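Local coordinates for endo-1,4-b-d-mannanase (Trichoderma reesei, PDB 1QNR), which hydrolyses internal beta-1,4-mannosidic linkages of mannans as an endo-acting enzyme of glycoside hydrolase family 5, at residues Ala1-Val5 with Ile14-Val18; Cys29-Thr33 with Gln69-Gln73; Gly57-Val61 with Pro109-Asn113; Phe305-Thr311 with Asp321-Tyr327. The contacts are given in a common frame with arbitrary orientation. Where two conformers were deposited one is given. Residues are numbered along the deposited sequence.

Contact 1 (Ala1-Val5 with Ile14-Val18); sequences ASSFV and IDGKV
The N-terminal residues Ala1-Val5 run as an extended strip without regular strand pairing beside a tight type I' turn from Ile14 to Lys17. The closest CA pairs are Ser2 with Asp15 (5.0 Å) and Val5 with Ile14 (5.2 Å). Within the turn, backbone bonds run both ways: Ile14 N donates to Lys17 O at 2.9 Å, and Lys17 N to Ile14 O at 3.0 Å. Asp15 (phi/psi 49/43) and Gly16 (88/-10) take its corners; at the second of these, a CB would be jammed against the preceding carbonyl.

One direct hydrogen bond joins the segments, Ser3 N to Asp15 OD1, 3.1 Å. The m rotamer of Asp15 swings its carboxylate to the N-terminal strip, and a salt bridge from OD1 to Lys105 offsets the charge.

Two waters bridge the segments. The first donates to Ser3 O (2.8 Å) and accepts from Asp15 N (2.8 Å). The second lies 2.6 Å from Ser3 OG, in the p rotamer, donates to Phe4 O at 3.1 Å and accepts from Gly16 N at 3.3 Å.

Apolar contact is limited to Val5 CG1 against Ile14 CG1, 4.4 Å; both side chains also rest on Lys105 and Phe162, at or near the starts of barrel strands 105-109 and 161-165. The arrangement is that of a two-residue type I' beta-hairpin, here part of a small antiparallel sheet at the N-terminal end of a TIM barrel.

Contact 2 (Cys29-Thr33 with Gln69-Gln73); sequences CSFLT and QIWFQ
In this TIM barrel, Cys29-Thr33 lies in the loop between strand 21-25 and helix 35-47, its first three residues ending a short 3-10 turn, and Gln69-Gln73 in the loop leading into strand 73-74. Gln69-Trp71 are extended and the chain bends at Phe72 (phi/psi -101/-30). The closest CA pair is Phe31 and Ile70 at 6.7 Å, so side chains, with the carbonyls of Ser30 and Phe31, make the contact.

Ile70 (-79/140, chi1 and chi2 both m) directs its CB toward the other segment. Its CD1 meets Thr33 CG2 at 3.5 Å, CG1 lies 4.0 Å from Phe31 O, and CG2 is 4.4 Å from Phe31 CD1. At Trp71 (-152/138) the CA-to-CB bond points away, and the side chain touches Gln64 and Pro65. Phe72 turns back toward Cys29-Thr33 with chi1 m and chi2 -14°. Phe31, itself m at chi1 with chi2 -41°, presents its edge to the Phe72 face in an offset edge-to-face pair: centroids 5.8 Å apart, planes at 62°, Phe31 CE1 to Phe72 CE2 3.9 Å. At its own edge, Phe72 CZ lies 3.8 Å from Ser30 O.

Phe31 also meets the ring of Tyr117. With no hydrogen bond between the two segments, their association rests on aromatic and aliphatic packing, and the polar groups of Ser30 are satisfied by Trp56 O and by Thr91 of helix 90-102.

Contact 3 (Gly57-Val61 with Pro109-Asn113); sequences GFNDV and PFVNN
Phe58 lays one face of its ring over the backbone at Val111 C and Asn112 N. With chi1 p and chi2 84°, its CZ reaches Asn112 CB at 3.6 Å and CE2 reaches Pro109 CG at 4.0 Å; CB sits 3.5 Å from Phe110 O, and Pro109 O lies at the ring edge, 3.4 Å from CD2. The backbones are closest at Gly57 and Phe110 (CA-CA 5.2 Å), where Gly57 N gives a weak hydrogen bond to Pro109 O, 3.0 Å. A CB on Gly57 would clash with that same oxygen. Further along, Asp60 (chi1 m) bridges through two waters. One donates to Asp60 OD2 at 2.7 Å and accepts from Asn112 N at 3.1 Å. The other donates to Asp60 OD2 at 2.8 Å and to Phe110 O at 2.9 Å. Asp60 OD1 pairs with Gln73, and Asn112 OD1 with Asn168. The segments follow from the C-terminal ends of parallel neighbours 52-54 and 105-109, Pro109 ending the latter, with Phe110 and Val111 packed on helix 138-155 and Asp60 and Val111 against helix 119-127.

Contact 4 (Phe305-Thr311 with Asp321-Tyr327); sequences FWQWGDT and DPYTVWY
A non-proline cis peptide joins Trp306 to Gln307, a feature well known at the end of the eighth strand in (beta/alpha)8 barrels of clan GH-A, to which family 5 belongs. Beyond it, the strand pairs in parallel with 325-326, in register Trp308 with Val325 (CA-CA 5.5 Å) and Gly309 with Trp326 (4.3 Å). Val325 N donates to Gln307 O (2.9 Å), Gly309 N to Val325 O (3.1 Å) and Tyr327 N to Gly309 O (2.9 Å). A CB on Gly309 would strike Thr324 CG2 and Trp326 CE3. Phe305 CE2 packs on Val325 CB at 3.8 Å, and Trp308 CZ2 meets Tyr327 CD1 at 3.6 Å, rim to rim; Tyr327 also stacks on His44, which bonds Asp310. Asp321-Thr324 form a type I turn, and Asp321 (chi1 p) makes an Asx turn by accepting from Tyr323 N at OD1, 3.0 Å. Its other oxygen holds the cis-peptide tryptophan: Trp306 (chi1 t) donates from NE1 to Asp321 OD2 at 2.9 Å.

In the fold
Contacts 1 to 4 sample one TIM barrel from both ends. Contact 1, first along the chain, lies at the N-terminal end, its centre 27 to 29 Å from the others; strand 105-109 connects it to contact 3, since Lys105 meets contact 1 and Pro109 belongs to contact 3. Contacts 2 and 3 alternate in sequence, have centres 11 Å apart and touch directly: Phe72 N to Asn59 O and Gln73 NE2 to Asp60 OD1, both 2.9 Å and probable hydrogen bonds. They lie together beyond the C-terminal ends of the barrel strands, where 60-61 pairs in parallel with 73-74. Contact 4, last in the chain, comes within about 6 Å of contact 2 at nearest atoms, and helix 35-47 packs against both. Contacts 2 to 4 lie at the C-terminal end, where TIM barrels carry their active sites.

Contact 1 (Ala1-Val5 with Ile14-Val18)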
# COMPACT_ATOMS: atom_id res chain seq x y z
N ALA A 1 5.18 16.49 -17.78
CA ALA A 1 4.32 17.29 -16.87
C ALA A 1 4.27 16.59 -15.51
O ALA A 1 4.53 15.38 -15.44
CB ALA A 1 2.90 17.42 -17.40
N SER A 2 3.94 17.39 -14.51
CA SER A 2 3.79 16.89 -13.14
C SER A 2 2.59 17.59 -12.49
O SER A 2 2.63 18.84 -12.40
CB SER A 2 5.03 17.15 -12.28
OG SER A 2 4.90 16.40 -11.06
N SER A 3 1.53 16.85 -12.18
CA SER A 3 0.32 17.50 -11.60
C SER A 3 -0.20 16.66 -10.43
O SER A 3 0.37 15.56 -10.37
CB SER A 3 -0.81 17.64 -12.65
OG SER A 3 -0.99 16.42 -13.34
N PHE A 4 -1.29 17.02 -9.71
CA PHE A 4 -1.69 16.07 -8.65
C PHE A 4 -2.43 14.90 -9.32
O PHE A 4 -3.18 15.08 -10.33
CB PHE A 4 -2.64 16.74 -7.62
CG PHE A 4 -2.02 17.78 -6.75
CD1 PHE A 4 -0.96 17.50 -5.90
CD2 PHE A 4 -2.40 19.14 -6.89
CE1 PHE A 4 -0.36 18.50 -5.15
CE2 PHE A 4 -1.83 20.12 -6.07
CZ PHE A 4 -0.83 19.82 -5.19
N VAL A 5 -2.30 13.68 -8.77
CA VAL A 5 -3.02 12.50 -9.29
C VAL A 5 -4.51 12.60 -8.87
O VAL A 5 -4.88 12.85 -7.73
CB VAL A 5 -2.43 11.16 -8.76
CG1 VAL A 5 -3.30 9.97 -9.24
CG2 VAL A 5 -0.98 10.96 -9.17
N ILE A 14 -2.79 10.47 -14.43
CA ILE A 14 -1.45 10.62 -13.86
C ILE A 14 -0.66 11.53 -14.82
O ILE A 14 -0.52 11.14 -16.02
CB ILE A 14 -0.75 9.23 -13.77
CG1 ILE A 14 -1.61 8.23 -12.91
CG2 ILE A 14 0.69 9.34 -13.26
CD1 ILE A 14 -1.04 6.80 -12.98
N ASP A 15 -0.26 12.70 -14.34
CA ASP A 15 0.48 13.68 -15.17
C ASP A 15 -0.22 13.92 -16.51
O ASP A 15 0.42 14.08 -17.56
CB ASP A 15 1.91 13.19 -15.37
CG ASP A 15 2.71 13.23 -14.05
OD1 ASP A 15 2.31 13.96 -13.14
OD2 ASP A 15 3.72 12.52 -13.98
N GLY A 16 -1.57 14.04 -16.41
CA GLY A 16 -2.35 14.43 -17.61
C GLY A 16 -2.79 13.30 -18.47
O GLY A 16 -3.53 13.45 -19.47
N LYS A 17 -2.31 12.07 -18.26
CA LYS A 17 -2.63 10.91 -19.02
C LYS A 17 -3.65 10.02 -18.30
O LYS A 17 -3.34 9.56 -17.18
CB LYS A 17 -1.34 10.08 -19.33
CG LYS A 17 -0.45 11.04 -20.20
CD LYS A 17 -0.98 10.92 -21.63
CE LYS A 17 -0.61 12.06 -22.59
NZ LYS A 17 -1.24 11.71 -23.92
N VAL A 18 -4.80 9.80 -18.91
CA VAL A 18 -5.86 9.00 -18.35
C VAL A 18 -5.77 7.61 -18.94
O VAL A 18 -5.74 7.32 -20.14
CB VAL A 18 -7.26 9.61 -18.67
CG1 VAL A 18 -8.36 8.73 -18.13
CG2 VAL A 18 -7.30 11.02 -18.05
O HOH W 1 -0.81 13.36 -11.70
O HOH W 2 -2.82 14.55 -13.41

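Contact 2 (Cys29-Thr33 with Gln69-Gln73)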
# COMPACT_ATOMS: atom_id res chain seq x y z
N CYS A 29 12.19 0.48 0.27
CA CYS A 29 12.80 1.68 -0.30
C CYS A 29 12.87 2.83 0.72
O CYS A 29 13.82 3.64 0.82
CB CYS A 29 11.89 2.11 -1.53
SG CYS A 29 12.24 1.22 -3.15
N SER A 30 11.83 2.88 1.61
CA SER A 30 11.77 3.94 2.65
C SER A 30 12.85 3.88 3.71
O SER A 30 12.98 4.88 4.45
CB SER A 30 10.42 3.75 3.49
OG SER A 30 9.36 3.85 2.51
N PHE A 31 13.57 2.75 3.83
CA PHE A 31 14.55 2.61 4.93
C PHE A 31 15.98 2.58 4.38
O PHE A 31 16.93 2.31 5.14
CB PHE A 31 14.22 1.29 5.70
CG PHE A 31 12.77 1.14 6.11
CD1 PHE A 31 12.07 2.26 6.61
CD2 PHE A 31 12.17 -0.12 6.12
CE1 PHE A 31 10.70 2.09 6.99
CE2 PHE A 31 10.87 -0.28 6.58
CZ PHE A 31 10.10 0.83 6.96
N LEU A 32 16.16 2.83 3.10
CA LEU A 32 17.53 2.92 2.52
C LEU A 32 18.22 4.18 3.06
O LEU A 32 17.68 5.29 2.94
CB LEU A 32 17.41 2.97 0.99
CG LEU A 32 16.89 1.69 0.34
CD1 LEU A 32 16.62 1.93 -1.16
CD2 LEU A 32 17.81 0.47 0.49
N THR A 33 19.49 4.06 3.48
CA THR A 33 20.18 5.25 4.02
C THR A 33 21.16 5.85 3.02
O THR A 33 21.58 7.02 3.19
CB THR A 33 20.99 4.95 5.29
OG1 THR A 33 21.96 3.93 5.06
CG2 THR A 33 20.04 4.64 6.45
N GLN A 69 20.60 3.24 13.36
CA GLN A 69 19.45 2.50 12.86
C GLN A 69 18.24 3.42 12.58
O GLN A 69 18.08 4.38 13.36
CB GLN A 69 19.07 1.44 13.90
CG GLN A 69 20.24 0.45 14.09
CD GLN A 69 20.26 -0.40 12.84
OE1 GLN A 69 19.20 -0.84 12.40
NE2 GLN A 69 21.42 -0.58 12.24
N ILE A 70 17.49 3.14 11.55
CA ILE A 70 16.33 4.00 11.22
C ILE A 70 15.14 3.69 12.14
O ILE A 70 14.84 2.51 12.45
CB ILE A 70 15.93 3.71 9.75
CG1 ILE A 70 17.09 4.01 8.78
CG2 ILE A 70 14.70 4.53 9.33
CD1 ILE A 70 17.73 5.33 9.02
N TRP A 71 14.46 4.76 12.55
CA TRP A 71 13.18 4.68 13.25
C TRP A 71 12.35 5.93 12.98
O TRP A 71 12.97 7.01 12.94
CB TRP A 71 13.38 4.43 14.79
CG TRP A 71 14.12 5.51 15.52
CD1 TRP A 71 15.49 5.72 15.45
CD2 TRP A 71 13.60 6.50 16.42
NE1 TRP A 71 15.82 6.77 16.29
CE2 TRP A 71 14.69 7.30 16.88
CE3 TRP A 71 12.29 6.83 16.85
CZ2 TRP A 71 14.47 8.35 17.76
CZ3 TRP A 71 12.07 7.89 17.74
CH2 TRP A 71 13.18 8.64 18.19
N PHE A 72 11.00 5.79 12.75
CA PHE A 72 10.21 7.01 12.49
C PHE A 72 9.46 7.42 13.77
O PHE A 72 9.18 8.63 13.89
CB PHE A 72 9.24 6.78 11.34
CG PHE A 72 9.87 6.53 9.95
CD1 PHE A 72 11.21 6.79 9.68
CD2 PHE A 72 9.07 6.05 8.91
CE1 PHE A 72 11.73 6.54 8.39
CE2 PHE A 72 9.57 5.81 7.62
CZ PHE A 72 10.91 6.07 7.39
N GLN A 73 9.07 6.51 14.66
CA GLN A 73 8.29 6.90 15.85
C GLN A 73 8.58 5.92 17.00
O GLN A 73 8.60 4.69 16.74
CB GLN A 73 6.78 6.87 15.44
CG GLN A 73 5.85 7.24 16.63
CD GLN A 73 4.41 7.35 16.24
OE1 GLN A 73 3.65 8.28 16.60
NE2 GLN A 73 3.82 6.35 15.50

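Contact 3 (Gly57-Val61 with Pro109-Asn113)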
# COMPACT_ATOMS: atom_id res chain seq x y z
N GLY A 57 5.18 4.02 5.08
CA GLY A 57 5.26 5.36 5.72
C GLY A 57 5.37 5.29 7.23
O GLY A 57 5.16 6.35 7.90
N PHE A 58 5.78 4.14 7.77
CA PHE A 58 5.90 3.88 9.18
C PHE A 58 7.17 3.06 9.47
O PHE A 58 7.69 2.34 8.62
CB PHE A 58 4.66 3.04 9.71
CG PHE A 58 4.40 1.75 8.91
CD1 PHE A 58 5.14 0.57 9.23
CD2 PHE A 58 3.50 1.71 7.87
CE1 PHE A 58 4.92 -0.58 8.47
CE2 PHE A 58 3.25 0.55 7.12
CZ PHE A 58 3.98 -0.60 7.43
N ASN A 59 7.62 3.23 10.75
CA ASN A 59 8.69 2.37 11.30
C ASN A 59 8.66 2.65 12.81
O ASN A 59 9.25 3.59 13.36
CB ASN A 59 10.07 2.70 10.64
CG ASN A 59 11.12 1.67 11.01
OD1 ASN A 59 11.12 1.15 12.13
ND2 ASN A 59 12.09 1.35 10.12
N ASP A 60 7.80 1.88 13.50
CA ASP A 60 7.44 2.07 14.91
C ASP A 60 8.24 1.18 15.84
O ASP A 60 8.40 -0.03 15.55
CB ASP A 60 5.93 1.74 15.09
CG ASP A 60 5.04 2.73 14.35
OD1 ASP A 60 5.27 3.98 14.59
OD2 ASP A 60 4.11 2.35 13.57
N VAL A 61 8.71 1.76 16.92
CA VAL A 61 9.52 1.04 17.94
C VAL A 61 9.01 1.41 19.34
O VAL A 61 8.34 2.42 19.53
CB VAL A 61 11.02 1.40 17.84
CG1 VAL A 61 11.62 1.05 16.47
CG2 VAL A 61 11.28 2.88 18.19
N PRO A 109 1.17 4.07 3.21
CA PRO A 109 0.36 3.72 4.40
C PRO A 109 1.03 4.19 5.69
O PRO A 109 2.26 4.20 5.84
CB PRO A 109 0.27 2.14 4.35
CG PRO A 109 1.59 1.79 3.66
CD PRO A 109 1.81 2.87 2.60
N PHE A 110 0.18 4.52 6.72
CA PHE A 110 0.63 5.11 7.98
C PHE A 110 0.90 4.16 9.13
O PHE A 110 1.60 4.60 10.07
CB PHE A 110 -0.39 6.18 8.48
CG PHE A 110 -0.72 7.28 7.50
CD1 PHE A 110 0.28 8.16 7.06
CD2 PHE A 110 -2.03 7.45 7.06
CE1 PHE A 110 -0.03 9.19 6.19
CE2 PHE A 110 -2.33 8.50 6.16
CZ PHE A 110 -1.34 9.38 5.73
N VAL A 111 0.39 2.93 9.08
CA VAL A 111 0.59 1.94 10.17
C VAL A 111 0.48 0.55 9.52
O VAL A 111 -0.19 0.36 8.48
CB VAL A 111 -0.45 2.12 11.31
CG1 VAL A 111 -1.87 1.82 10.84
CG2 VAL A 111 -0.08 1.33 12.58
N ASN A 112 1.09 -0.44 10.18
CA ASN A 112 0.95 -1.86 9.73
C ASN A 112 -0.08 -2.59 10.64
O ASN A 112 -0.02 -2.43 11.88
CB ASN A 112 2.30 -2.57 9.89
CG ASN A 112 2.39 -3.81 8.98
OD1 ASN A 112 1.45 -4.25 8.31
ND2 ASN A 112 3.60 -4.37 8.88
N ASN A 113 -0.96 -3.42 10.00
CA ASN A 113 -1.79 -4.30 10.85
C ASN A 113 -0.87 -5.30 11.56
O ASN A 113 -1.09 -5.65 12.75
CB ASN A 113 -2.78 -5.07 9.96
CG ASN A 113 -3.75 -5.91 10.79
OD1 ASN A 113 -4.64 -5.32 11.43
ND2 ASN A 113 -3.67 -7.24 10.77
O HOH W 3 3.43 0.27 12.01
O HOH W 4 2.13 4.20 12.93

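Contact 4 (Phe305-Thr311 with Asp321-Tyr327)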
# COMPACT_ATOMS: atom_id res chain seq x y z
N PHE A 305 2.39 -5.61 -8.45
CA PHE A 305 2.84 -6.90 -7.91
C PHE A 305 3.62 -6.72 -6.61
O PHE A 305 4.26 -5.67 -6.36
CB PHE A 305 3.69 -7.69 -8.94
CG PHE A 305 5.00 -7.03 -9.39
CD1 PHE A 305 5.03 -6.08 -10.39
CD2 PHE A 305 6.18 -7.33 -8.71
CE1 PHE A 305 6.25 -5.55 -10.83
CE2 PHE A 305 7.41 -6.75 -9.15
CZ PHE A 305 7.43 -5.83 -10.17
N TRP A 306 3.57 -7.78 -5.75
CA TRP A 306 4.46 -7.87 -4.58
C TRP A 306 5.57 -8.84 -4.93
O TRP A 306 5.24 -10.06 -5.16
CB TRP A 306 3.65 -8.35 -3.32
CG TRP A 306 4.57 -8.40 -2.11
CD1 TRP A 306 5.42 -9.42 -1.76
CD2 TRP A 306 4.72 -7.39 -1.09
NE1 TRP A 306 6.10 -9.10 -0.60
CE2 TRP A 306 5.68 -7.84 -0.15
CE3 TRP A 306 4.11 -6.14 -0.88
CZ2 TRP A 306 6.09 -7.11 0.94
CZ3 TRP A 306 4.46 -5.41 0.29
CH2 TRP A 306 5.45 -5.87 1.19
N GLN A 307 6.86 -8.47 -5.13
CA GLN A 307 7.37 -7.12 -4.86
C GLN A 307 8.66 -6.93 -5.67
O GLN A 307 9.27 -7.90 -6.18
CB GLN A 307 7.75 -6.96 -3.37
CG GLN A 307 8.86 -7.93 -2.85
CD GLN A 307 9.37 -7.57 -1.45
OE1 GLN A 307 9.45 -6.44 -1.00
NE2 GLN A 307 9.81 -8.63 -0.68
N TRP A 308 9.10 -5.65 -5.81
CA TRP A 308 10.38 -5.37 -6.46
C TRP A 308 11.59 -5.88 -5.68
O TRP A 308 11.62 -5.74 -4.45
CB TRP A 308 10.50 -3.80 -6.57
CG TRP A 308 11.57 -3.30 -7.53
CD1 TRP A 308 12.84 -2.92 -7.24
CD2 TRP A 308 11.42 -3.27 -8.96
NE1 TRP A 308 13.50 -2.55 -8.43
CE2 TRP A 308 12.64 -2.82 -9.51
CE3 TRP A 308 10.32 -3.55 -9.82
CZ2 TRP A 308 12.85 -2.62 -10.90
CZ3 TRP A 308 10.53 -3.36 -11.21
CH2 TRP A 308 11.80 -2.91 -11.73
N GLY A 309 12.57 -6.45 -6.41
CA GLY A 309 13.90 -6.76 -5.81
C GLY A 309 14.97 -6.07 -6.67
O GLY A 309 14.77 -5.96 -7.89
N ASP A 310 15.99 -5.56 -5.97
CA ASP A 310 17.06 -4.90 -6.77
C ASP A 310 18.39 -5.05 -6.04
O ASP A 310 18.48 -5.64 -4.94
CB ASP A 310 16.70 -3.39 -6.95
CG ASP A 310 17.13 -2.88 -8.33
OD1 ASP A 310 18.22 -3.27 -8.87
OD2 ASP A 310 16.36 -2.03 -8.89
N THR A 311 19.48 -4.60 -6.67
CA THR A 311 20.81 -4.68 -6.10
C THR A 311 21.55 -3.37 -6.28
O THR A 311 21.09 -2.50 -7.11
CB THR A 311 21.65 -5.83 -6.76
OG1 THR A 311 21.94 -5.51 -8.14
CG2 THR A 311 20.92 -7.17 -6.68
N ASP A 321 11.86 -11.61 -0.30
CA ASP A 321 11.09 -12.76 0.23
C ASP A 321 10.79 -13.69 -0.94
O ASP A 321 11.26 -13.47 -2.10
CB ASP A 321 9.83 -12.22 0.96
CG ASP A 321 8.75 -11.63 0.06
OD1 ASP A 321 8.85 -11.65 -1.18
OD2 ASP A 321 7.78 -11.09 0.74
N PRO A 322 10.04 -14.78 -0.81
CA PRO A 322 9.81 -15.75 -1.90
C PRO A 322 8.98 -15.20 -3.05
O PRO A 322 8.81 -15.89 -4.07
CB PRO A 322 9.10 -16.93 -1.17
CG PRO A 322 9.67 -16.82 0.26
CD PRO A 322 9.62 -15.32 0.55
N TYR A 323 8.38 -13.99 -2.92
CA TYR A 323 7.60 -13.37 -3.98
C TYR A 323 8.40 -12.29 -4.69
O TYR A 323 7.86 -11.60 -5.62
CB TYR A 323 6.41 -12.67 -3.22
CG TYR A 323 5.43 -13.64 -2.55
CD1 TYR A 323 4.65 -14.50 -3.30
CD2 TYR A 323 5.30 -13.58 -1.17
CE1 TYR A 323 3.69 -15.36 -2.68
CE2 TYR A 323 4.32 -14.41 -0.54
CZ TYR A 323 3.59 -15.29 -1.33
OH TYR A 323 2.64 -16.09 -0.68
N THR A 324 9.65 -12.06 -4.35
CA THR A 324 10.44 -11.02 -5.05
C THR A 324 10.65 -11.33 -6.52
O THR A 324 10.98 -12.47 -6.95
CB THR A 324 11.80 -10.90 -4.32
OG1 THR A 324 11.60 -10.35 -3.03
CG2 THR A 324 12.78 -10.03 -5.13
N VAL A 325 10.41 -10.30 -7.38
CA VAL A 325 10.70 -10.33 -8.83
C VAL A 325 11.91 -9.44 -8.99
O VAL A 325 11.86 -8.21 -8.80
CB VAL A 325 9.50 -9.85 -9.67
CG1 VAL A 325 9.91 -9.81 -11.16
CG2 VAL A 325 8.24 -10.69 -9.43
N TRP A 326 13.10 -10.02 -9.24
CA TRP A 326 14.36 -9.27 -9.29
C TRP A 326 14.50 -8.49 -10.60
O TRP A 326 14.25 -9.07 -11.71
CB TRP A 326 15.56 -10.24 -9.17
CG TRP A 326 15.66 -10.91 -7.80
CD1 TRP A 326 15.23 -12.22 -7.48
CD2 TRP A 326 16.20 -10.31 -6.61
NE1 TRP A 326 15.46 -12.38 -6.13
CE2 TRP A 326 16.03 -11.25 -5.59
CE3 TRP A 326 16.73 -9.06 -6.28
CZ2 TRP A 326 16.46 -11.00 -4.28
CZ3 TRP A 326 17.14 -8.78 -4.96
CH2 TRP A 326 17.00 -9.80 -3.96
N TYR A 327 14.91 -7.22 -10.53
CA TYR A 327 15.05 -6.43 -11.80
C TYR A 327 16.02 -7.15 -12.76
O TYR A 327 17.07 -7.72 -12.40
CB TYR A 327 15.71 -5.09 -11.43
CG TYR A 327 16.01 -4.20 -12.63
CD1 TYR A 327 15.01 -3.80 -13.53
CD2 TYR A 327 17.36 -3.84 -12.86
CE1 TYR A 327 15.35 -3.03 -14.63
CE2 TYR A 327 17.67 -3.11 -14.00
CZ TYR A 327 16.66 -2.69 -14.83
OH TYR A 327 17.00 -1.92 -15.92
O HOH W 5 12.44 -7.77 -2.74